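Local coordinates for suppressor of fused family protein (Neisseria gonorrhoeae, PDB 3K5J), which is of unknown function but resembles the N-terminal domain of human Suppressor of fused and may, by that likeness, take part in protein binding, at residues Y4-F15 / E128-F137; Q95-I104 / F114-P122. All coordinates share one frame; numbering follows the deposited sequence. Where two conformers were deposited one is given.

Interaction 1 (Y4-F15 / E128-F137); sequences YNQTVLSHLQKF and ELEYMDNVRF. With SO4 (sulfate ion), chain B.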
loop_
_atom_site.group_PDB
_atom_site.type_symbol
_atom_site.label_atom_id
_atom_site.label_comp_id
_atom_site.label_asym_id
_atom_site.label_seq_id
_atom_site.Cartn_x
_atom_site.Cartn_y
_atom_site.Cartn_z
ATOM N N TYR A 4 5.475 15.029 -12.088
ATOM C CA TYR A 4 5.122 13.621 -11.910
ATOM C C TYR A 4 4.088 13.495 -10.779
ATOM O O TYR A 4 3.105 12.786 -10.895
ATOM C CB TYR A 4 6.377 12.768 -11.598
ATOM C CG TYR A 4 5.982 11.347 -11.288
ATOM C CD1 TYR A 4 5.710 10.450 -12.298
ATOM C CD2 TYR A 4 5.835 10.898 -9.985
ATOM C CE1 TYR A 4 5.267 9.186 -12.041
ATOM C CE2 TYR A 4 5.399 9.613 -9.720
ATOM C CZ TYR A 4 5.139 8.751 -10.725
ATOM O OH TYR A 4 4.718 7.464 -10.487
ATOM N N ASN A 5 4.305 14.175 -9.664
ATOM C CA ASN A 5 3.375 14.086 -8.557
ATOM C C ASN A 5 1.972 14.555 -8.953
ATOM O O ASN A 5 0.952 13.990 -8.502
ATOM C CB ASN A 5 3.883 14.901 -7.369
ATOM C CG ASN A 5 5.145 14.329 -6.736
ATOM O OD1 ASN A 5 5.387 13.106 -6.838
ATOM N ND2 ASN A 5 5.945 15.188 -6.141
ATOM N N GLN A 6 1.921 15.596 -9.784
ATOM C CA GLN A 6 0.639 16.098 -10.256
ATOM C C GLN A 6 -0.026 15.059 -11.177
ATOM O O GLN A 6 -1.272 14.942 -11.157
ATOM C CB GLN A 6 0.775 17.471 -10.906
ATOM C CG GLN A 6 -0.558 18.042 -11.415
ATOM C CD GLN A 6 -1.553 18.269 -10.325
ATOM O OE1 GLN A 6 -1.232 18.837 -9.282
ATOM N NE2 GLN A 6 -2.793 17.856 -10.557
ATOM N N THR A 7 0.747 14.329 -11.991
ATOM C CA THR A 7 0.153 13.219 -12.766
ATOM C C THR A 7 -0.480 12.171 -11.851
ATOM O O THR A 7 -1.591 11.724 -12.117
ATOM C CB THR A 7 1.094 12.571 -13.799
ATOM O OG1 THR A 7 2.046 11.694 -13.178
ATOM C CG2 THR A 7 1.745 13.656 -14.711
ATOM N N VAL A 8 0.183 11.833 -10.760
ATOM C CA VAL A 8 -0.374 10.883 -9.801
ATOM C C VAL A 8 -1.643 11.452 -9.163
ATOM O O VAL A 8 -2.682 10.780 -9.090
ATOM C CB VAL A 8 0.667 10.459 -8.744
ATOM C CG1 VAL A 8 0.039 9.618 -7.608
ATOM C CG2 VAL A 8 1.863 9.739 -9.388
ATOM N N LEU A 9 -1.572 12.683 -8.686
ATOM C CA LEU A 9 -2.732 13.313 -8.051
ATOM C C LEU A 9 -3.929 13.347 -8.997
ATOM O O LEU A 9 -5.043 13.017 -8.594
ATOM C CB LEU A 9 -2.395 14.725 -7.603
ATOM C CG LEU A 9 -3.518 15.556 -6.957
ATOM C CD1 LEU A 9 -4.195 14.822 -5.807
ATOM C CD2 LEU A 9 -2.979 16.928 -6.568
ATOM N N SER A 10 -3.689 13.700 -10.259
ATOM C CA SER A 10 -4.775 13.741 -11.264
ATOM C C SER A 10 -5.385 12.377 -11.491
ATOM O O SER A 10 -6.585 12.245 -11.638
ATOM C CB SER A 10 -4.230 14.285 -12.572
ATOM O OG SER A 10 -3.973 15.666 -12.440
ATOM N N HIS A 11 -4.534 11.348 -11.517
ATOM C CA HIS A 11 -4.969 9.969 -11.666
ATOM C C HIS A 11 -5.891 9.571 -10.505
ATOM O O HIS A 11 -6.981 9.019 -10.695
ATOM C CB HIS A 11 -3.745 9.050 -11.752
ATOM C CG HIS A 11 -4.084 7.601 -11.859
ATOM N ND1 HIS A 11 -4.724 7.053 -12.951
ATOM C CD2 HIS A 11 -3.850 6.581 -10.994
ATOM C CE1 HIS A 11 -4.854 5.749 -12.754
ATOM N NE2 HIS A 11 -4.337 5.440 -11.576
ATOM N N LEU A 12 -5.476 9.900 -9.291
ATOM C CA LEU A 12 -6.278 9.572 -8.123
ATOM C C LEU A 12 -7.576 10.375 -8.076
ATOM O O LEU A 12 -8.622 9.853 -7.730
ATOM C CB LEU A 12 -5.483 9.781 -6.826
ATOM C CG LEU A 12 -4.152 9.062 -6.682
ATOM C CD1 LEU A 12 -3.430 9.462 -5.398
ATOM C CD2 LEU A 12 -4.346 7.545 -6.820
ATOM N N GLN A 13 -7.485 11.657 -8.436
ATOM C CA GLN A 13 -8.653 12.538 -8.400
ATOM C C GLN A 13 -9.715 12.108 -9.432
ATOM O O GLN A 13 -10.940 12.219 -9.172
ATOM C CB GLN A 13 -8.245 13.996 -8.595
ATOM C CG GLN A 13 -9.325 14.968 -8.288
ATOM C CD GLN A 13 -9.771 14.958 -6.821
ATOM O OE1 GLN A 13 -9.143 15.644 -5.997
ATOM N NE2 GLN A 13 -10.864 14.206 -6.474
ATOM N N LYS A 14 -9.257 11.628 -10.584
ATOM C CA LYS A 14 -10.127 11.093 -11.653
ATOM C C LYS A 14 -10.844 9.830 -11.198
ATOM O O LYS A 14 -12.032 9.616 -11.506
ATOM C CB LYS A 14 -9.297 10.801 -12.911
ATOM C CG LYS A 14 -10.056 10.155 -14.069
ATOM C CD LYS A 14 -9.121 9.638 -15.133
ATOM C CE LYS A 14 -9.793 8.555 -15.948
ATOM N NZ LYS A 14 -11.036 9.070 -16.567
ATOM N N PHE A 15 -10.128 8.975 -10.466
ATOM C CA PHE A 15 -10.711 7.729 -9.992
ATOM C C PHE A 15 -11.729 8.003 -8.877
ATOM O O PHE A 15 -12.818 7.447 -8.871
ATOM C CB PHE A 15 -9.609 6.747 -9.548
ATOM C CG PHE A 15 -10.168 5.422 -9.140
ATOM C CD1 PHE A 15 -10.672 4.588 -10.093
ATOM C CD2 PHE A 15 -10.277 5.057 -7.831
ATOM C CE1 PHE A 15 -11.272 3.424 -9.740
ATOM C CE2 PHE A 15 -10.873 3.866 -7.482
ATOM C CZ PHE A 15 -11.362 3.057 -8.470
ATOM N N GLU A 128 -8.953 0.793 -13.652
ATOM C CA GLU A 128 -8.913 2.258 -13.792
ATOM C C GLU A 128 -7.936 2.896 -12.800
ATOM O O GLU A 128 -7.328 3.919 -13.105
ATOM C CB GLU A 128 -10.295 2.902 -13.593
ATOM C CG GLU A 128 -10.344 4.412 -13.921
ATOM C CD GLU A 128 -11.719 5.013 -13.735
ATOM O OE1 GLU A 128 -12.650 4.291 -13.346
ATOM O OE2 GLU A 128 -11.841 6.217 -13.958
ATOM N N LEU A 129 -7.787 2.282 -11.629
ATOM C CA LEU A 129 -6.768 2.700 -10.680
ATOM C C LEU A 129 -5.405 2.054 -10.995
ATOM O O LEU A 129 -4.380 2.716 -10.919
ATOM C CB LEU A 129 -7.177 2.399 -9.255
ATOM C CG LEU A 129 -6.157 2.895 -8.202
ATOM C CD1 LEU A 129 -6.060 4.440 -8.157
ATOM C CD2 LEU A 129 -6.494 2.340 -6.771
ATOM N N GLU A 130 -5.403 0.779 -11.383
ATOM C CA GLU A 130 -4.182 0.011 -11.609
ATOM C C GLU A 130 -3.168 0.693 -12.532
ATOM O O GLU A 130 -1.985 0.661 -12.237
ATOM C CB GLU A 130 -4.552 -1.376 -12.156
ATOM C CG GLU A 130 -3.376 -2.353 -12.272
ATOM C CD GLU A 130 -3.669 -3.509 -13.193
ATOM O OE1 GLU A 130 -4.725 -3.502 -13.870
ATOM O OE2 GLU A 130 -2.842 -4.432 -13.188
ATOM N N TYR A 131 -3.625 1.210 -13.678
ATOM C CA TYR A 131 -2.724 1.795 -14.682
ATOM C C TYR A 131 -2.934 3.263 -14.858
ATOM O O TYR A 131 -4.052 3.728 -15.073
ATOM C CB TYR A 131 -2.922 1.125 -16.055
ATOM C CG TYR A 131 -2.139 -0.176 -16.225
ATOM C CD1 TYR A 131 -2.636 -1.418 -15.821
ATOM C CD2 TYR A 131 -0.899 -0.170 -16.843
ATOM C CE1 TYR A 131 -1.884 -2.575 -15.989
ATOM C CE2 TYR A 131 -0.140 -1.321 -16.984
ATOM C CZ TYR A 131 -0.635 -2.534 -16.574
ATOM O OH TYR A 131 0.129 -3.689 -16.758
HETATM N N MSE A 132 -1.809 3.961 -14.850
HETATM C CA MSE A 132 -1.648 5.331 -15.331
HETATM C C MSE A 132 -0.410 5.495 -16.221
HETATM O O MSE A 132 0.675 5.414 -15.734
HETATM C CB MSE A 132 -1.332 6.193 -14.115
HETATM C CG MSE A 132 -1.102 7.648 -14.294
HETATM SE SE MSE A 132 -0.227 8.517 -12.853
HETATM C CE MSE A 132 1.604 8.036 -12.913
ATOM N N ASP A 133 -0.548 5.782 -17.506
ATOM C CA ASP A 133 0.662 5.914 -18.374
ATOM C C ASP A 133 2.069 5.715 -17.714
ATOM O O ASP A 133 2.588 6.551 -16.968
ATOM C CB ASP A 133 0.681 7.207 -19.159
ATOM C CG ASP A 133 1.628 7.125 -20.347
ATOM O OD1 ASP A 133 1.536 6.140 -21.096
ATOM O OD2 ASP A 133 2.462 8.021 -20.520
ATOM N N ASN A 134 2.668 4.575 -18.053
ATOM C CA ASN A 134 4.017 4.109 -17.584
ATOM C C ASN A 134 4.087 3.556 -16.157
ATOM O O ASN A 134 5.130 2.988 -15.796
ATOM C CB ASN A 134 5.270 4.995 -17.859
ATOM C CG ASN A 134 5.458 5.306 -19.347
ATOM O OD1 ASN A 134 5.449 4.406 -20.175
ATOM N ND2 ASN A 134 5.654 6.581 -19.671
ATOM N N VAL A 135 2.972 3.629 -15.400
ATOM C CA VAL A 135 3.040 3.336 -13.978
ATOM C C VAL A 135 1.827 2.590 -13.476
ATOM O O VAL A 135 0.695 2.891 -13.837
ATOM C CB VAL A 135 3.246 4.655 -13.185
ATOM C CG1 VAL A 135 3.219 4.458 -11.699
ATOM C CG2 VAL A 135 4.596 5.347 -13.602
ATOM N N ARG A 136 2.067 1.620 -12.606
ATOM C CA ARG A 136 0.983 0.888 -11.996
ATOM C C ARG A 136 0.842 1.190 -10.513
ATOM O O ARG A 136 1.766 1.694 -9.897
ATOM C CB ARG A 136 1.266 -0.586 -12.192
ATOM C CG ARG A 136 1.269 -1.000 -13.675
ATOM C CD ARG A 136 1.723 -2.440 -13.856
ATOM N NE ARG A 136 0.649 -3.364 -13.535
ATOM C CZ ARG A 136 0.824 -4.690 -13.487
ATOM N NH1 ARG A 136 2.027 -5.250 -13.630
ATOM N NH2 ARG A 136 -0.214 -5.449 -13.276
ATOM N N PHE A 137 -0.337 0.920 -9.968
ATOM C CA PHE A 137 -0.663 1.159 -8.554
ATOM C C PHE A 137 -1.012 -0.160 -7.897
ATOM O O PHE A 137 -2.020 -0.796 -8.237
ATOM C CB PHE A 137 -1.829 2.143 -8.441
ATOM C CG PHE A 137 -1.397 3.553 -8.793
ATOM C CD1 PHE A 137 -1.240 3.951 -10.115
ATOM C CD2 PHE A 137 -1.121 4.455 -7.791
ATOM C CE1 PHE A 137 -0.715 5.172 -10.418
ATOM C CE2 PHE A 137 -0.626 5.720 -8.101
ATOM C CZ PHE A 137 -0.453 6.077 -9.419
HETATM S S SO4 B . 9.319 15.377 -13.038
HETATM O O1 SO4 B . 8.261 15.526 -12.044
HETATM O O2 SO4 B . 10.324 14.419 -12.595
HETATM O O3 SO4 B . 8.701 14.946 -14.295
HETATM O O4 SO4 B . 9.979 16.673 -13.270
HETATM O O HOH W 1 -8.128 7.198 -12.702
HETATM O O HOH W 2 -13.529 7.376 -12.440
HETATM O O HOH W 3 -14.141 5.400 -10.384
#
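His-11 of the N-terminal helix reaches into the turn between helix 127-130 and the hairpin that follows it. Its CG lies anti to the backbone N (chi1 178°), which sends the ring off the helix toward residues 128-137. His-11 CB touches SE of Met-132, a selenomethionine, at 3.7 Å. CG and ND1 lie against Met-132 CB and CG, and Met-132 CB sits over the centre of one face of the His-11 ring. CE1 comes close to two backbone oxygens, those of Glu-128 and Tyr-131. His-11 NE2 donates a hydrogen bond to Leu-129 O, 2.8 Å long and nearly straight at 164°. The oxygen lies in the ring plane, while the donor is tilted from the carbonyl plane. His-11 CD2 lies over a face of the Phe-137 ring, 3.5 Å from Phe-137 CE1; the two rings are near parallel but slid apart, with planes at 30°. The bond to Leu-129 O thus fixes the rotation of a buried ring that is also packed on its flat side.

The setting is a helix laid over a mixed beta sheet. Val-8 CG1 meets the edge of Phe-137, and strands 39-43 and 52-57 continue the surface under the helix through Phe-41 and Val-55. Toward the start of the helix, Met-132 bends at its last torsion, and Met-132 CE lies 3.9 Å from Val-8 CG2. Tyr-4 CE1 touches the same methyl. The Tyr-4 hydroxyl lies against Val-135 CG1 but is hydrogen-bonded to Glu-66.

At the other end, Leu-129 CB stands over the centre of the Phe-15 ring, 4.1 Å from its centroid. The Glu-128 chain runs along the ring's edge, Glu-128 CD 3.8 Å from Phe-15 CD1. In one pair of modelled conformers, Glu-128 OE2 lies 3.9 Å from Lys-14 NZ, a long and doubtful salt bridge.

Interaction 2 (Q95-I104 / F114-P122); sequences QFQLGKTVNI and FRHFLISLP. With SO4 (sulfate ion), chain E.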
loop_
_atom_site.group_PDB
_atom_site.type_symbol
_atom_site.label_atom_id
_atom_site.label_comp_id
_atom_site.label_asym_id
_atom_site.label_seq_id
_atom_site.Cartn_x
_atom_site.Cartn_y
_atom_site.Cartn_z
ATOM N N GLN A 95 12.627 -6.456 -4.269
ATOM C CA GLN A 95 11.720 -6.868 -3.200
ATOM C C GLN A 95 10.395 -6.121 -3.231
ATOM O O GLN A 95 9.503 -6.399 -2.421
ATOM C CB GLN A 95 12.368 -6.705 -1.828
ATOM C CG GLN A 95 13.626 -7.566 -1.675
ATOM C CD GLN A 95 13.405 -9.002 -2.070
ATOM O OE1 GLN A 95 12.441 -9.637 -1.635
ATOM N NE2 GLN A 95 14.282 -9.518 -2.922
ATOM N N PHE A 96 10.246 -5.209 -4.186
ATOM C CA PHE A 96 9.022 -4.388 -4.245
ATOM C C PHE A 96 8.266 -4.631 -5.543
ATOM O O PHE A 96 7.887 -3.730 -6.264
ATOM C CB PHE A 96 9.374 -2.912 -3.993
ATOM C CG PHE A 96 9.658 -2.662 -2.558
ATOM C CD1 PHE A 96 10.900 -2.891 -2.021
ATOM C CD2 PHE A 96 8.624 -2.299 -1.728
ATOM C CE1 PHE A 96 11.135 -2.707 -0.667
ATOM C CE2 PHE A 96 8.816 -2.113 -0.396
ATOM C CZ PHE A 96 10.053 -2.355 0.164
ATOM N N GLN A 97 8.046 -5.905 -5.790
ATOM C CA GLN A 97 7.365 -6.368 -6.977
ATOM C C GLN A 97 6.106 -7.113 -6.585
ATOM O O GLN A 97 5.993 -7.582 -5.438
ATOM C CB GLN A 97 8.312 -7.269 -7.799
ATOM C CG GLN A 97 9.602 -6.617 -8.193
ATOM C CD GLN A 97 9.436 -5.401 -9.089
ATOM O OE1 GLN A 97 8.469 -5.291 -9.879
ATOM N NE2 GLN A 97 10.354 -4.474 -8.966
ATOM N N LEU A 98 5.143 -7.234 -7.517
ATOM C CA LEU A 98 3.952 -8.048 -7.250
ATOM C C LEU A 98 4.327 -9.404 -6.697
ATOM O O LEU A 98 5.232 -10.072 -7.244
ATOM C CB LEU A 98 3.121 -8.333 -8.504
ATOM C CG LEU A 98 2.115 -7.323 -8.905
ATOM C CD1 LEU A 98 1.599 -7.721 -10.290
ATOM C CD2 LEU A 98 1.001 -7.144 -7.890
ATOM N N GLY A 99 3.610 -9.814 -5.677
ATOM C CA GLY A 99 3.760 -11.112 -5.048
ATOM C C GLY A 99 4.824 -11.171 -3.985
ATOM O O GLY A 99 4.961 -12.189 -3.322
ATOM N N LYS A 100 5.575 -10.091 -3.795
ATOM C CA LYS A 100 6.524 -10.056 -2.687
ATOM C C LYS A 100 5.795 -9.609 -1.415
ATOM O O LYS A 100 4.822 -8.864 -1.456
ATOM C CB LYS A 100 7.705 -9.138 -2.989
ATOM C CG LYS A 100 8.590 -9.499 -4.179
ATOM C CD LYS A 100 9.309 -10.814 -3.895
ATOM C CE LYS A 100 10.347 -11.055 -4.928
ATOM N NZ LYS A 100 11.099 -12.359 -4.607
ATOM N N THR A 101 6.325 -10.051 -0.286
ATOM C CA THR A 101 5.915 -9.531 1.006
ATOM C C THR A 101 6.880 -8.465 1.478
ATOM O O THR A 101 8.080 -8.474 1.144
ATOM C CB THR A 101 5.790 -10.601 2.084
ATOM O OG1 THR A 101 7.035 -11.279 2.270
ATOM C CG2 THR A 101 4.716 -11.607 1.759
ATOM N N VAL A 102 6.316 -7.544 2.250
ATOM C CA VAL A 102 7.019 -6.419 2.819
ATOM C C VAL A 102 6.940 -6.516 4.332
ATOM O O VAL A 102 5.849 -6.532 4.874
ATOM C CB VAL A 102 6.388 -5.063 2.392
ATOM C CG1 VAL A 102 7.097 -3.925 3.126
ATOM C CG2 VAL A 102 6.414 -4.904 0.910
ATOM N N ASN A 103 8.080 -6.607 5.013
ATOM C CA ASN A 103 8.132 -6.560 6.463
ATOM C C ASN A 103 8.126 -5.104 6.875
ATOM O O ASN A 103 9.070 -4.366 6.586
ATOM C CB ASN A 103 9.390 -7.302 6.990
ATOM C CG ASN A 103 9.386 -7.481 8.495
ATOM O OD1 ASN A 103 8.672 -6.767 9.256
ATOM N ND2 ASN A 103 10.206 -8.463 8.959
ATOM N N ILE A 104 7.067 -4.674 7.557
ATOM C CA ILE A 104 6.908 -3.296 7.995
ATOM C C ILE A 104 7.817 -2.962 9.165
ATOM O O ILE A 104 8.100 -1.781 9.419
ATOM C CB ILE A 104 5.399 -3.048 8.380
ATOM C CG1 ILE A 104 4.501 -3.480 7.221
ATOM C CG2 ILE A 104 5.120 -1.622 8.829
ATOM C CD1 ILE A 104 2.997 -3.524 7.607
ATOM N N PHE A 114 -0.663 -7.434 12.636
ATOM C CA PHE A 114 -0.167 -7.699 11.273
ATOM C C PHE A 114 1.024 -6.778 10.998
ATOM O O PHE A 114 0.893 -5.551 11.116
ATOM C CB PHE A 114 -1.265 -7.539 10.232
ATOM C CG PHE A 114 -2.569 -8.192 10.587
ATOM C CD1 PHE A 114 -2.638 -9.333 11.401
ATOM C CD2 PHE A 114 -3.742 -7.709 10.074
ATOM C CE1 PHE A 114 -3.869 -9.887 11.732
ATOM C CE2 PHE A 114 -4.963 -8.306 10.380
ATOM C CZ PHE A 114 -5.005 -9.391 11.223
ATOM N N ARG A 115 2.161 -7.379 10.658
ATOM C CA ARG A 115 3.433 -6.679 10.479
ATOM C C ARG A 115 3.984 -6.800 9.067
ATOM O O ARG A 115 5.122 -6.400 8.825
ATOM C CB ARG A 115 4.478 -7.304 11.414
ATOM C CG ARG A 115 4.073 -7.371 12.865
ATOM C CD ARG A 115 5.117 -8.197 13.666
ATOM N NE ARG A 115 6.374 -7.469 13.825
ATOM C CZ ARG A 115 6.599 -6.549 14.753
ATOM N NH1 ARG A 115 5.714 -6.290 15.702
ATOM N NH2 ARG A 115 7.762 -5.962 14.776
ATOM N N HIS A 116 3.202 -7.365 8.148
ATOM C CA HIS A 116 3.609 -7.537 6.763
ATOM C C HIS A 116 2.500 -7.107 5.826
ATOM O O HIS A 116 1.331 -7.304 6.123
ATOM C CB HIS A 116 3.937 -9.009 6.447
ATOM C CG HIS A 116 5.026 -9.587 7.281
ATOM N ND1 HIS A 116 4.766 -10.100 8.530
ATOM C CD2 HIS A 116 6.360 -9.747 7.055
ATOM C CE1 HIS A 116 5.902 -10.556 9.041
ATOM N NE2 HIS A 116 6.881 -10.359 8.170
ATOM N N PHE A 117 2.903 -6.670 4.643
ATOM C CA PHE A 117 2.006 -6.513 3.501
ATOM C C PHE A 117 2.371 -7.525 2.431
ATOM O O PHE A 117 3.519 -7.859 2.279
ATOM C CB PHE A 117 2.174 -5.129 2.854
ATOM C CG PHE A 117 1.847 -3.938 3.744
ATOM C CD1 PHE A 117 0.569 -3.761 4.288
ATOM C CD2 PHE A 117 2.774 -2.921 3.917
ATOM C CE1 PHE A 117 0.257 -2.643 5.015
ATOM C CE2 PHE A 117 2.468 -1.809 4.658
ATOM C CZ PHE A 117 1.205 -1.669 5.212
ATOM N N LEU A 118 1.367 -7.955 1.702
ATOM C CA LEU A 118 1.528 -8.656 0.434
ATOM C C LEU A 118 1.242 -7.691 -0.711
ATOM O O LEU A 118 0.166 -7.095 -0.763
ATOM C CB LEU A 118 0.572 -9.821 0.313
ATOM C CG LEU A 118 0.570 -10.642 -0.996
ATOM C CD1 LEU A 118 1.957 -11.261 -1.272
ATOM C CD2 LEU A 118 -0.580 -11.671 -1.056
ATOM N N ILE A 119 2.230 -7.487 -1.573
ATOM C CA ILE A 119 2.097 -6.555 -2.727
ATOM C C ILE A 119 1.159 -7.238 -3.722
ATOM O O ILE A 119 1.464 -8.318 -4.243
ATOM C CB ILE A 119 3.448 -6.193 -3.360
ATOM C CG1 ILE A 119 4.353 -5.495 -2.325
ATOM C CG2 ILE A 119 3.197 -5.313 -4.577
ATOM C CD1 ILE A 119 5.760 -5.223 -2.750
ATOM N N SER A 120 0.009 -6.620 -3.923
ATOM C CA SER A 120 -1.106 -7.192 -4.659
ATOM C C SER A 120 -1.649 -6.307 -5.771
ATOM O O SER A 120 -1.471 -5.086 -5.740
ATOM C CB SER A 120 -2.236 -7.496 -3.682
ATOM O OG SER A 120 -1.807 -8.335 -2.618
ATOM N N LEU A 121 -2.337 -6.919 -6.726
ATOM C CA LEU A 121 -3.110 -6.135 -7.669
ATOM C C LEU A 121 -4.239 -5.428 -6.901
ATOM O O LEU A 121 -4.653 -5.890 -5.826
ATOM C CB LEU A 121 -3.675 -7.011 -8.771
ATOM C CG LEU A 121 -2.672 -7.620 -9.719
ATOM C CD1 LEU A 121 -3.306 -8.649 -10.651
ATOM C CD2 LEU A 121 -1.868 -6.534 -10.500
ATOM N N PRO A 122 -4.734 -4.293 -7.422
ATOM C CA PRO A 122 -5.645 -3.420 -6.626
ATOM C C PRO A 122 -7.096 -3.902 -6.751
ATOM O O PRO A 122 -7.961 -3.200 -7.275
ATOM C CB PRO A 122 -5.399 -2.041 -7.251
ATOM C CG PRO A 122 -5.081 -2.343 -8.683
ATOM C CD PRO A 122 -4.196 -3.575 -8.595
HETATM S S SO4 E . 10.868 -11.117 6.459
HETATM O O1 SO4 E . 11.053 -12.089 7.553
HETATM O O2 SO4 E . 11.481 -11.744 5.300
HETATM O O3 SO4 E . 9.395 -10.929 6.261
HETATM O O4 SO4 E . 11.613 -9.884 6.777
HETATM O O HOH W 4 8.381 -7.718 11.788
#
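The Phe-117 ring takes Ile-104 CD1 over one face, 3.5 Å from the ring centroid and offset toward the rim. Val-102 CB lies at its edge. The Ile-104 side chain crosses that of Phe-117 at about a right angle. The His-116 ring has a sulfate oxygen at its edge: His-116 NE2 makes a weak bond of 3.2 Å to O3 of the ion. Asn-103 ND2 gives a straighter bond to O4 of the same sulfate, at 168°, and Arg-148 is a further donor. The Asn-103 amide and His-116 ring are 41° apart. Asn-103 OD1 accepts from the backbone N of Gly-105, and a water joins it to Arg-115 NE.

Ile-119 covers the opposite end of the pairing. Its CG1 is anti to the carbonyl carbon (chi1 -61°), and Ile-119 CD1 lands 3.7 Å from Val-102 CG2 and 3.7 Å from Phe-96 CA. Beyond it, Leu-98 CD1 meets Leu-121 CD2 at 3.7 Å.

The backbones are zipped by five hydrogen bonds. Val-102 and Phe-117 form the hydrogen-bonded pair, with Val-102 N to Phe-117 O at 2.8 Å. Thr-101 with Leu-118 and Asn-103 with His-116 are non-hydrogen-bonded pairs. Ile-119 N bonds to Lys-100 O, and Gly-99 N bonds to Ile-119 O. Gly-99 lies in a type II turn from Gln-97 to Lys-100, where its positive phi suits glycine. Val-102 and Phe-117 face helix 77-91, while Asn-103 and His-116 lie on the other face with the ion. Strand 101-103 is thus an edge strand, paired antiparallel with 116-120 in the mixed sheet of this Sufu-like fold.

Overall arrangement
Both contacts reach the same mixed sheet, where strands 116-120 and 135-143 are neighbours. Interaction 2 is nested inside the chain loop closed by interaction 1, and their centres are about 20 Å apart. Each is partly buried. Interaction 1 lays a helix on the sheet and relies on side chains, with a single direct hydrogen bond between its segments; Lys-14 and Glu-128, near the C-terminal end of that helix, are exposed. Interaction 2 is strand pairing within the sheet, built on a backbone ladder. Its apolar face is buried, and its polar residues gather round a sulfate, probably from crystallisation. The two meet where Leu-121 and Pro-122 pack on Glu-130, and Leu-121 also packs on Arg-136.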